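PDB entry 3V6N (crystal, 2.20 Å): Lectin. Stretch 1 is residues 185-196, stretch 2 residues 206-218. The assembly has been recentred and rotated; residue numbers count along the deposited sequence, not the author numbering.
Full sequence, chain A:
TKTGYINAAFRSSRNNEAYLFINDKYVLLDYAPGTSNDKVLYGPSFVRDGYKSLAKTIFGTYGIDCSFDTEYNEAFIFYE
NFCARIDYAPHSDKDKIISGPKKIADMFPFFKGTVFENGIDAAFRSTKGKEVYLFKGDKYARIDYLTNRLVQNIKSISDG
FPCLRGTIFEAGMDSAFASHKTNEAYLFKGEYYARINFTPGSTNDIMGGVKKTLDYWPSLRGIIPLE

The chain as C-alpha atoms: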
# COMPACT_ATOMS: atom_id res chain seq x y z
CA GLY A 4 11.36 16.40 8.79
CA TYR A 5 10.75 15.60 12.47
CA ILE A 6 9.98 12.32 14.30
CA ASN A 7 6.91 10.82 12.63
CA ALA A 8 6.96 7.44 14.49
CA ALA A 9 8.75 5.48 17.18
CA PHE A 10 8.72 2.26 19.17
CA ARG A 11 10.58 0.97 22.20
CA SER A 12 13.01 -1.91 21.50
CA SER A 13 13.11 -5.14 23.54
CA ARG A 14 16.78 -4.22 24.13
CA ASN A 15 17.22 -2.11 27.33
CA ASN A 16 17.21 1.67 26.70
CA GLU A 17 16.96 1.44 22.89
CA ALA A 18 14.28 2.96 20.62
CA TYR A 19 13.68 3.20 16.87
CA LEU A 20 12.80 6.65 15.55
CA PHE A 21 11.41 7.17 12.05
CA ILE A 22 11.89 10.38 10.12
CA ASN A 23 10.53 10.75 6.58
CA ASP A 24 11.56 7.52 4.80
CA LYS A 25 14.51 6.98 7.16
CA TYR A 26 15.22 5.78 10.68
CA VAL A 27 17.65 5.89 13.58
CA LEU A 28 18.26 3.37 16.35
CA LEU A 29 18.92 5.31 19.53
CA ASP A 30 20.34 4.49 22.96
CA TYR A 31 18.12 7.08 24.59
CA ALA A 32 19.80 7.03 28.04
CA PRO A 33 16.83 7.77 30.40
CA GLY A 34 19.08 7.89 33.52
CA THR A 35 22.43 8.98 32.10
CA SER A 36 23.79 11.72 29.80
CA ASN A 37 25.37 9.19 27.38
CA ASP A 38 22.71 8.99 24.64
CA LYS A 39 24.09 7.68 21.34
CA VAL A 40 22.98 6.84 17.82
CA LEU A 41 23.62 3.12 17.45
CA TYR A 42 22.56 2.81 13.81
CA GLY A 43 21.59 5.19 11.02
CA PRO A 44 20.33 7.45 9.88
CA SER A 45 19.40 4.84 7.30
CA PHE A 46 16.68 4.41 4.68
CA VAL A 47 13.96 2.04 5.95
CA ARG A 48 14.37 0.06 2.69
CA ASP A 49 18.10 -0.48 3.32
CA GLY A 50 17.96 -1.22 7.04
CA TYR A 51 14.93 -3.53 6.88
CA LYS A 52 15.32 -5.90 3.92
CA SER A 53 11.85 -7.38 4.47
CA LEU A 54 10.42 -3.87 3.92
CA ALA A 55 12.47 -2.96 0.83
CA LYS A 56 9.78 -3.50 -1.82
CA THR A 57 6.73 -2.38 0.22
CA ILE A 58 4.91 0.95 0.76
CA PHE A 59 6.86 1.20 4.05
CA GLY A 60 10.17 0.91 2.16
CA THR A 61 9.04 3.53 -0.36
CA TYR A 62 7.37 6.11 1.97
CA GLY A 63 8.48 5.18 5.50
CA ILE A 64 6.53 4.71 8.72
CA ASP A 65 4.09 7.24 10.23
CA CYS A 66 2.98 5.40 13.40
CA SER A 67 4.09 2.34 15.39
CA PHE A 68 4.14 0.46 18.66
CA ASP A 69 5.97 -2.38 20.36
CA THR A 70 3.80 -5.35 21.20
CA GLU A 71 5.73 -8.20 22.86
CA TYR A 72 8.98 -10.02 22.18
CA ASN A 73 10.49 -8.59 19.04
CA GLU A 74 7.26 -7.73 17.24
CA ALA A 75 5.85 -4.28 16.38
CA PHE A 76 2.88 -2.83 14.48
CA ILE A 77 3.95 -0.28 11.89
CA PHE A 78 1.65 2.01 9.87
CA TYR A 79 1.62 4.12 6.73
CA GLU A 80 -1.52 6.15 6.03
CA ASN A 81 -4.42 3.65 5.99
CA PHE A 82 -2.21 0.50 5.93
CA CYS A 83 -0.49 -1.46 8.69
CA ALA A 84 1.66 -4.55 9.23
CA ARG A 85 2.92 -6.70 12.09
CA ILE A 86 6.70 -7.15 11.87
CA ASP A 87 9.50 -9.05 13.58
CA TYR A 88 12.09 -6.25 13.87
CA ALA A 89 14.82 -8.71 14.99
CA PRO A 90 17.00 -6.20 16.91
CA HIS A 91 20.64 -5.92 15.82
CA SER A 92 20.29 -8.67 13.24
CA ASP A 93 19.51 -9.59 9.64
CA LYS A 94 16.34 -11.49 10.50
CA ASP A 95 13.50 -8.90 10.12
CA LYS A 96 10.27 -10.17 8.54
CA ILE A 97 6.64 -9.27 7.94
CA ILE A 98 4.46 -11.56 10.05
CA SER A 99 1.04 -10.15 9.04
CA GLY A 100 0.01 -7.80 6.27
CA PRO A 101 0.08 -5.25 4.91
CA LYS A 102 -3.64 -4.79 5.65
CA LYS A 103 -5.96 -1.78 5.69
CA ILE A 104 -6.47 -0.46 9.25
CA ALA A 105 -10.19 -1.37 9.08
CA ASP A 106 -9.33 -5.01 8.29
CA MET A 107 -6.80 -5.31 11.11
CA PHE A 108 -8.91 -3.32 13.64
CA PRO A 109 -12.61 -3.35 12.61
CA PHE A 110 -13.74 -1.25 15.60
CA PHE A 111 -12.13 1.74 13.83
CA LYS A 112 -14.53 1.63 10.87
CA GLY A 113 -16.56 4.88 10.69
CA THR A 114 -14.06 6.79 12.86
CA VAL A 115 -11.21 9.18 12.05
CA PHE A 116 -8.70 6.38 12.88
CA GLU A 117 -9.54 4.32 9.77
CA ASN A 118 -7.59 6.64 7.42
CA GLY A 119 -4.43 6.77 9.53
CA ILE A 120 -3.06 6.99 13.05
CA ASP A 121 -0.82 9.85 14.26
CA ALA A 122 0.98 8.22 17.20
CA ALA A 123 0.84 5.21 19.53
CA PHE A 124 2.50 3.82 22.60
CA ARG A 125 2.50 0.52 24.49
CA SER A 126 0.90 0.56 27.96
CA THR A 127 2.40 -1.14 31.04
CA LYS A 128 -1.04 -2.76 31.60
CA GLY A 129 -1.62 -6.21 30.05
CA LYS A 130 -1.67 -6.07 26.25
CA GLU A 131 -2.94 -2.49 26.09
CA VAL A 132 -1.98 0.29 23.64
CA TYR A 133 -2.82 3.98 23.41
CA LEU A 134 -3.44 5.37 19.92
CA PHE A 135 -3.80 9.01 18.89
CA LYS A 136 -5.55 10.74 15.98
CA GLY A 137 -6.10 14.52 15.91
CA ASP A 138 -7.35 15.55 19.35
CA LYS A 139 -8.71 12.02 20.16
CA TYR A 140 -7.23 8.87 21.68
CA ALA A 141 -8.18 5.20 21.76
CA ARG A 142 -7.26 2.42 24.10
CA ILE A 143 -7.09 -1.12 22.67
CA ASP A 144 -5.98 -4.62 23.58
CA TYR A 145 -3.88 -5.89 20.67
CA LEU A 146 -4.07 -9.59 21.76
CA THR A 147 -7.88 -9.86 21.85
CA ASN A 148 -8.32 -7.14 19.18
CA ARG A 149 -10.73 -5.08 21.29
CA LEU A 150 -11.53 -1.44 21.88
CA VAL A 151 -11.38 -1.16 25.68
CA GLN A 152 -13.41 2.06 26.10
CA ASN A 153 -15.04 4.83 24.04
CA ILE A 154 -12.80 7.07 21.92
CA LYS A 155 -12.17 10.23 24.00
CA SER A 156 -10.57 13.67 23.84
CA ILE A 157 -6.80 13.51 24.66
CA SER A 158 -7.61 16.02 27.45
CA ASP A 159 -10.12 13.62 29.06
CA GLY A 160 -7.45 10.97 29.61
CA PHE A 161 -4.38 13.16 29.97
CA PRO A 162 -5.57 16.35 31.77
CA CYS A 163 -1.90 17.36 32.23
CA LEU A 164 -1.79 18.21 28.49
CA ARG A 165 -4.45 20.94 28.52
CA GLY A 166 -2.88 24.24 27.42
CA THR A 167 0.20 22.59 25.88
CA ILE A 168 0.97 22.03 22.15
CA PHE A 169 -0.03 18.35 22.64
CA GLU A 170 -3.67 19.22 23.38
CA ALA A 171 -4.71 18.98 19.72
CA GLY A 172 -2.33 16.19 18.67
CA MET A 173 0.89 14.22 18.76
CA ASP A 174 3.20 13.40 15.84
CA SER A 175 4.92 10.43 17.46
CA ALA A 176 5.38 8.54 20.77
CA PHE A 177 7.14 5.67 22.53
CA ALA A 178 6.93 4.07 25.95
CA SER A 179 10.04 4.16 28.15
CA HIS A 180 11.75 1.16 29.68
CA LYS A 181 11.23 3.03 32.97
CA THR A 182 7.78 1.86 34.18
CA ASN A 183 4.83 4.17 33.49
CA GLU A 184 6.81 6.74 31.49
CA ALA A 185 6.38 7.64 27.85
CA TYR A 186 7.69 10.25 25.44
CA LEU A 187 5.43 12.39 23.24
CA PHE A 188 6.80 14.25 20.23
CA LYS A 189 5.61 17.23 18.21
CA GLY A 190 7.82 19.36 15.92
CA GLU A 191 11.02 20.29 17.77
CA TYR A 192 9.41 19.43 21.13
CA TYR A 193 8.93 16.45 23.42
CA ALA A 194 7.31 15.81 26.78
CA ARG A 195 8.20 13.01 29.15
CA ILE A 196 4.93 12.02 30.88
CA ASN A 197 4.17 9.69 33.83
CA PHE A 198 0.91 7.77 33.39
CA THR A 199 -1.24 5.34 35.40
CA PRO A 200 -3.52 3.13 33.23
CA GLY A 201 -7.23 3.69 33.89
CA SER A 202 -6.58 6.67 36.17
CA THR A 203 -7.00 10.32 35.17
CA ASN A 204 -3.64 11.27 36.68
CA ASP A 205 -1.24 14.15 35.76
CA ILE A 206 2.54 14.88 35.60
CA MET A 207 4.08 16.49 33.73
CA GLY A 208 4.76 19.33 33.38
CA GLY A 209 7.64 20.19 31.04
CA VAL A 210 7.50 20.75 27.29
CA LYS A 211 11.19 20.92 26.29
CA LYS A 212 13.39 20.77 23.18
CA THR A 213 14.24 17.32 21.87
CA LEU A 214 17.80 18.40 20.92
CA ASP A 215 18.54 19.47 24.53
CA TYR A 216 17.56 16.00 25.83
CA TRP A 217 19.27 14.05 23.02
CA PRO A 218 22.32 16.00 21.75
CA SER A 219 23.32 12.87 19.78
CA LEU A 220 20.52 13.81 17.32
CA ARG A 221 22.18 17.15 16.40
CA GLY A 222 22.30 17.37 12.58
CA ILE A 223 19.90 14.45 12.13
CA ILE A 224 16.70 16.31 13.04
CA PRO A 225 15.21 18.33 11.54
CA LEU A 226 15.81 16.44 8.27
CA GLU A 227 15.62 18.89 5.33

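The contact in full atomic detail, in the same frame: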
# COMPACT_ATOMS: atom_id res chain seq x y z
N ALA A 185 6.51 7.63 29.29
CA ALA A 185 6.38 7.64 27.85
C ALA A 185 6.84 9.00 27.35
O ALA A 185 6.82 9.99 28.09
CB ALA A 185 4.93 7.38 27.46
N TYR A 186 7.29 9.02 26.09
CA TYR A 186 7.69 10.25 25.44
C TYR A 186 6.68 10.59 24.35
O TYR A 186 6.25 9.72 23.59
CB TYR A 186 9.08 10.10 24.82
CG TYR A 186 10.19 9.83 25.81
CD1 TYR A 186 10.97 10.87 26.34
CD2 TYR A 186 10.47 8.53 26.24
CE1 TYR A 186 11.99 10.62 27.25
CE2 TYR A 186 11.48 8.28 27.15
CZ TYR A 186 12.24 9.32 27.64
OH TYR A 186 13.25 9.04 28.54
N LEU A 187 6.31 11.86 24.29
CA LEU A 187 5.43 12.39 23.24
C LEU A 187 6.24 13.36 22.41
O LEU A 187 7.03 14.11 22.94
CB LEU A 187 4.21 13.09 23.84
CG LEU A 187 3.43 12.39 24.97
CD1 LEU A 187 2.25 13.26 25.41
CD2 LEU A 187 2.94 11.00 24.55
N PHE A 188 6.05 13.34 21.10
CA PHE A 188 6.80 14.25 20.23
C PHE A 188 5.86 15.10 19.38
O PHE A 188 4.80 14.63 18.93
CB PHE A 188 7.77 13.46 19.33
CG PHE A 188 8.77 12.63 20.11
CD1 PHE A 188 8.53 11.28 20.37
CD2 PHE A 188 9.94 13.21 20.61
CE1 PHE A 188 9.44 10.52 21.10
CE2 PHE A 188 10.85 12.46 21.35
CZ PHE A 188 10.60 11.11 21.60
N LYS A 189 6.27 16.34 19.16
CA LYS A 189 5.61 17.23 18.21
C LYS A 189 6.58 18.35 17.77
O LYS A 189 7.05 19.15 18.60
CB LYS A 189 4.33 17.83 18.79
CG LYS A 189 3.47 18.55 17.76
CD LYS A 189 2.14 18.93 18.39
CE LYS A 189 1.06 19.24 17.35
NZ LYS A 189 -0.18 19.48 18.15
N GLY A 190 6.88 18.39 16.47
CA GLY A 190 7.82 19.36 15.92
C GLY A 190 9.15 19.21 16.62
O GLY A 190 9.63 18.10 16.78
N GLU A 191 9.73 20.32 17.07
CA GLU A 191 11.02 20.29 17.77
C GLU A 191 10.90 19.94 19.26
O GLU A 191 11.91 19.95 19.97
CB GLU A 191 11.77 21.62 17.58
CG GLU A 191 11.08 22.84 18.18
CD GLU A 191 11.48 24.17 17.53
OE1 GLU A 191 10.92 25.22 17.94
OE2 GLU A 191 12.33 24.17 16.61
N TYR A 192 9.68 19.64 19.71
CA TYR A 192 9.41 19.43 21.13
C TYR A 192 9.09 17.99 21.53
O TYR A 192 8.62 17.19 20.72
CB TYR A 192 8.26 20.33 21.61
CG TYR A 192 8.49 21.80 21.34
CD1 TYR A 192 9.53 22.49 21.97
CD2 TYR A 192 7.68 22.50 20.44
CE1 TYR A 192 9.75 23.84 21.72
CE2 TYR A 192 7.89 23.85 20.18
CZ TYR A 192 8.93 24.51 20.82
OH TYR A 192 9.14 25.84 20.56
N TYR A 193 9.34 17.69 22.79
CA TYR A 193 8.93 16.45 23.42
C TYR A 193 8.41 16.77 24.82
O TYR A 193 8.70 17.83 25.38
CB TYR A 193 10.12 15.46 23.52
CG TYR A 193 11.01 15.71 24.72
CD1 TYR A 193 11.98 16.73 24.69
CD2 TYR A 193 10.87 14.98 25.90
CE1 TYR A 193 12.79 16.99 25.80
CE2 TYR A 193 11.68 15.23 27.00
CZ TYR A 193 12.63 16.23 26.94
OH TYR A 193 13.43 16.49 28.04
N ALA A 194 7.61 15.85 25.36
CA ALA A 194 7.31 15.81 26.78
C ALA A 194 7.54 14.39 27.27
O ALA A 194 7.21 13.43 26.58
CB ALA A 194 5.86 16.21 27.03
N ARG A 195 8.11 14.28 28.46
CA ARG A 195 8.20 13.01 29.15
C ARG A 195 7.06 13.01 30.16
O ARG A 195 7.07 13.81 31.08
CB ARG A 195 9.56 12.88 29.83
CG ARG A 195 9.83 11.55 30.52
CD ARG A 195 11.29 11.44 30.96
NE ARG A 195 11.71 12.63 31.70
CZ ARG A 195 11.82 12.70 33.02
NH1 ARG A 195 11.58 11.65 33.79
NH2 ARG A 195 12.20 13.84 33.59
N ILE A 196 6.08 12.13 29.97
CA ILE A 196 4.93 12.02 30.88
C ILE A 196 5.02 10.78 31.79
O ILE A 196 5.68 9.80 31.45
CB ILE A 196 3.59 12.03 30.12
CG1 ILE A 196 3.39 10.74 29.32
CG2 ILE A 196 3.51 13.24 29.20
CD1 ILE A 196 1.99 10.54 28.80
N ILE A 206 1.07 14.94 35.62
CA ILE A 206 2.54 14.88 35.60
C ILE A 206 3.14 14.27 34.32
O ILE A 206 2.93 13.09 34.03
CB ILE A 206 3.12 14.20 36.88
CG1 ILE A 206 2.72 14.97 38.15
CG2 ILE A 206 4.64 14.08 36.81
CD1 ILE A 206 1.54 14.38 38.90
N MET A 207 3.87 15.05 33.52
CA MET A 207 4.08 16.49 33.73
C MET A 207 3.83 17.24 32.40
O MET A 207 3.38 16.63 31.43
CB MET A 207 5.47 16.77 34.32
CG MET A 207 6.66 16.20 33.55
SD MET A 207 7.27 14.66 34.27
CE MET A 207 8.98 14.70 33.74
N GLY A 208 4.12 18.54 32.32
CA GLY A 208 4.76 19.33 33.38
C GLY A 208 6.12 19.86 32.92
O GLY A 208 6.85 20.46 33.71
N GLY A 209 6.44 19.63 31.65
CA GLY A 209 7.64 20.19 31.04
C GLY A 209 7.73 19.89 29.55
O GLY A 209 8.18 18.82 29.15
N VAL A 210 7.29 20.83 28.73
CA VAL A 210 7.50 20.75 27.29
C VAL A 210 8.87 21.33 26.95
O VAL A 210 9.06 22.55 27.01
CB VAL A 210 6.40 21.48 26.49
CG1 VAL A 210 6.64 21.34 25.00
CG2 VAL A 210 5.03 20.93 26.85
N LYS A 211 9.83 20.47 26.62
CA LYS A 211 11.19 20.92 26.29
C LYS A 211 11.60 20.62 24.85
O LYS A 211 10.82 20.08 24.06
CB LYS A 211 12.23 20.31 27.25
CG LYS A 211 12.04 20.65 28.71
CD LYS A 211 11.48 19.44 29.43
CE LYS A 211 11.81 19.46 30.92
NZ LYS A 211 10.72 20.10 31.72
N LYS A 212 12.84 20.97 24.51
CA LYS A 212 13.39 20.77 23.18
C LYS A 212 14.10 19.43 23.07
O LYS A 212 14.99 19.11 23.87
CB LYS A 212 14.36 21.91 22.83
CG LYS A 212 13.65 23.22 22.55
CD LYS A 212 14.45 24.10 21.60
CE LYS A 212 14.77 23.39 20.29
NZ LYS A 212 15.90 24.02 19.55
N THR A 213 13.70 18.66 22.08
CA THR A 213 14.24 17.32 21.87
C THR A 213 15.77 17.29 21.78
O THR A 213 16.42 16.37 22.31
CB THR A 213 13.58 16.65 20.65
OG1 THR A 213 12.15 16.72 20.78
CG2 THR A 213 13.99 15.18 20.54
N LEU A 214 16.35 18.30 21.11
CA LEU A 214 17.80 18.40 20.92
C LEU A 214 18.57 18.68 22.22
O LEU A 214 19.74 18.30 22.33
CB LEU A 214 18.15 19.42 19.82
CG LEU A 214 17.85 18.99 18.37
CD1 LEU A 214 18.07 20.12 17.38
CD2 LEU A 214 18.68 17.77 17.97
N ASP A 215 17.94 19.32 23.20
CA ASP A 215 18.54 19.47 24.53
C ASP A 215 18.62 18.14 25.29
O ASP A 215 19.58 17.89 26.02
CB ASP A 215 17.78 20.49 25.39
CG ASP A 215 17.86 21.92 24.85
OD1 ASP A 215 18.73 22.22 24.00
OD2 ASP A 215 17.06 22.77 25.31
N TYR A 216 17.62 17.28 25.11
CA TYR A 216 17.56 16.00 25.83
C TYR A 216 18.41 14.91 25.14
O TYR A 216 19.01 14.07 25.81
CB TYR A 216 16.10 15.56 25.96
CG TYR A 216 15.83 14.34 26.84
CD1 TYR A 216 15.85 14.44 28.22
CD2 TYR A 216 15.48 13.11 26.27
CE1 TYR A 216 15.56 13.35 29.03
CE2 TYR A 216 15.21 12.01 27.07
CZ TYR A 216 15.25 12.14 28.45
OH TYR A 216 14.97 11.07 29.27
N TRP A 217 18.43 14.93 23.80
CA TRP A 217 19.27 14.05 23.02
C TRP A 217 20.20 14.80 22.08
O TRP A 217 19.92 14.89 20.87
CB TRP A 217 18.43 13.05 22.23
CG TRP A 217 17.63 12.09 23.07
CD1 TRP A 217 18.08 11.34 24.16
CD2 TRP A 217 16.22 11.71 22.91
NE1 TRP A 217 17.07 10.57 24.68
CE2 TRP A 217 15.93 10.73 23.97
CE3 TRP A 217 15.20 12.08 22.03
CZ2 TRP A 217 14.67 10.17 24.13
CZ3 TRP A 217 13.94 11.49 22.19
CH2 TRP A 217 13.67 10.58 23.22
N PRO A 218 21.33 15.34 22.61
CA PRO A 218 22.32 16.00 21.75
C PRO A 218 22.86 15.12 20.62
O PRO A 218 23.31 15.65 19.60
CB PRO A 218 23.44 16.38 22.73
CG PRO A 218 22.73 16.57 24.04
CD PRO A 218 21.66 15.50 24.04
O HOH W 1 10.56 16.31 18.79
O HOH W 2 14.54 20.26 19.51
O HOH W 3 9.22 16.44 29.75

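Tyr193 covers more surface in this contact than any other residue. It lies in the second strand of a hairpin, 185-189 and 192-196, and pairs in antiparallel fashion with Lys211. Two backbone hydrogen bonds fix the register: Tyr193 N to Lys211 O, 3.1 Å, and Lys211 N to Tyr193 O, also 3.1 Å. The second is more bent, at 145° against 165°. The side chains of Tyr193 and Lys211 lie on the same face of the sheet, and Tyr193 CE1 comes within 3.7 Å of Lys211 CB. After Lys212 the Lys211 strand gives way to a short helix, 213-216. At this junction Thr213 N donates to Glu191 O at 3.1 Å, nearly straight, which ties the start of the helix to the hairpin turn. A water extends this link. It accepts from Thr213 OG1 and donates to Gly190 O and Tyr192 O.

The helix brings Tyr216 over the hairpin. Its CA-to-CB bond points toward the first stretch, and Tyr193 CE2 sits over one face of its ring. The two rings are oblique, with planes at 35°. Tyr193 OH lies 3.2 Å from Tyr216 CD1. The hydroxyl of Tyr216 reaches the other hairpin strand, where Tyr186 OH and Tyr216 OH form a 2.8 Å hydrogen bond. Tyr186 also packs against Trp217, whose CZ2 lies over one face of the tyrosine ring. Trp217 meets Phe188 rim to rim, with Phe188 CE2 3.3 Å from Trp217 CZ3.

Met207 makes the other large contribution, beyond the paired strands. It follows a cis peptide bond and is poorly ordered, so its fine geometry deserves caution. Its side chain bends to Arg195: Met207 SD is 3.3 Å from Arg195 O, and Met207 CE lies over one face of the guanidinium, 3.3 Å from Arg195 NH2. Nearby, a water bridges Arg195 N and Gly209 O.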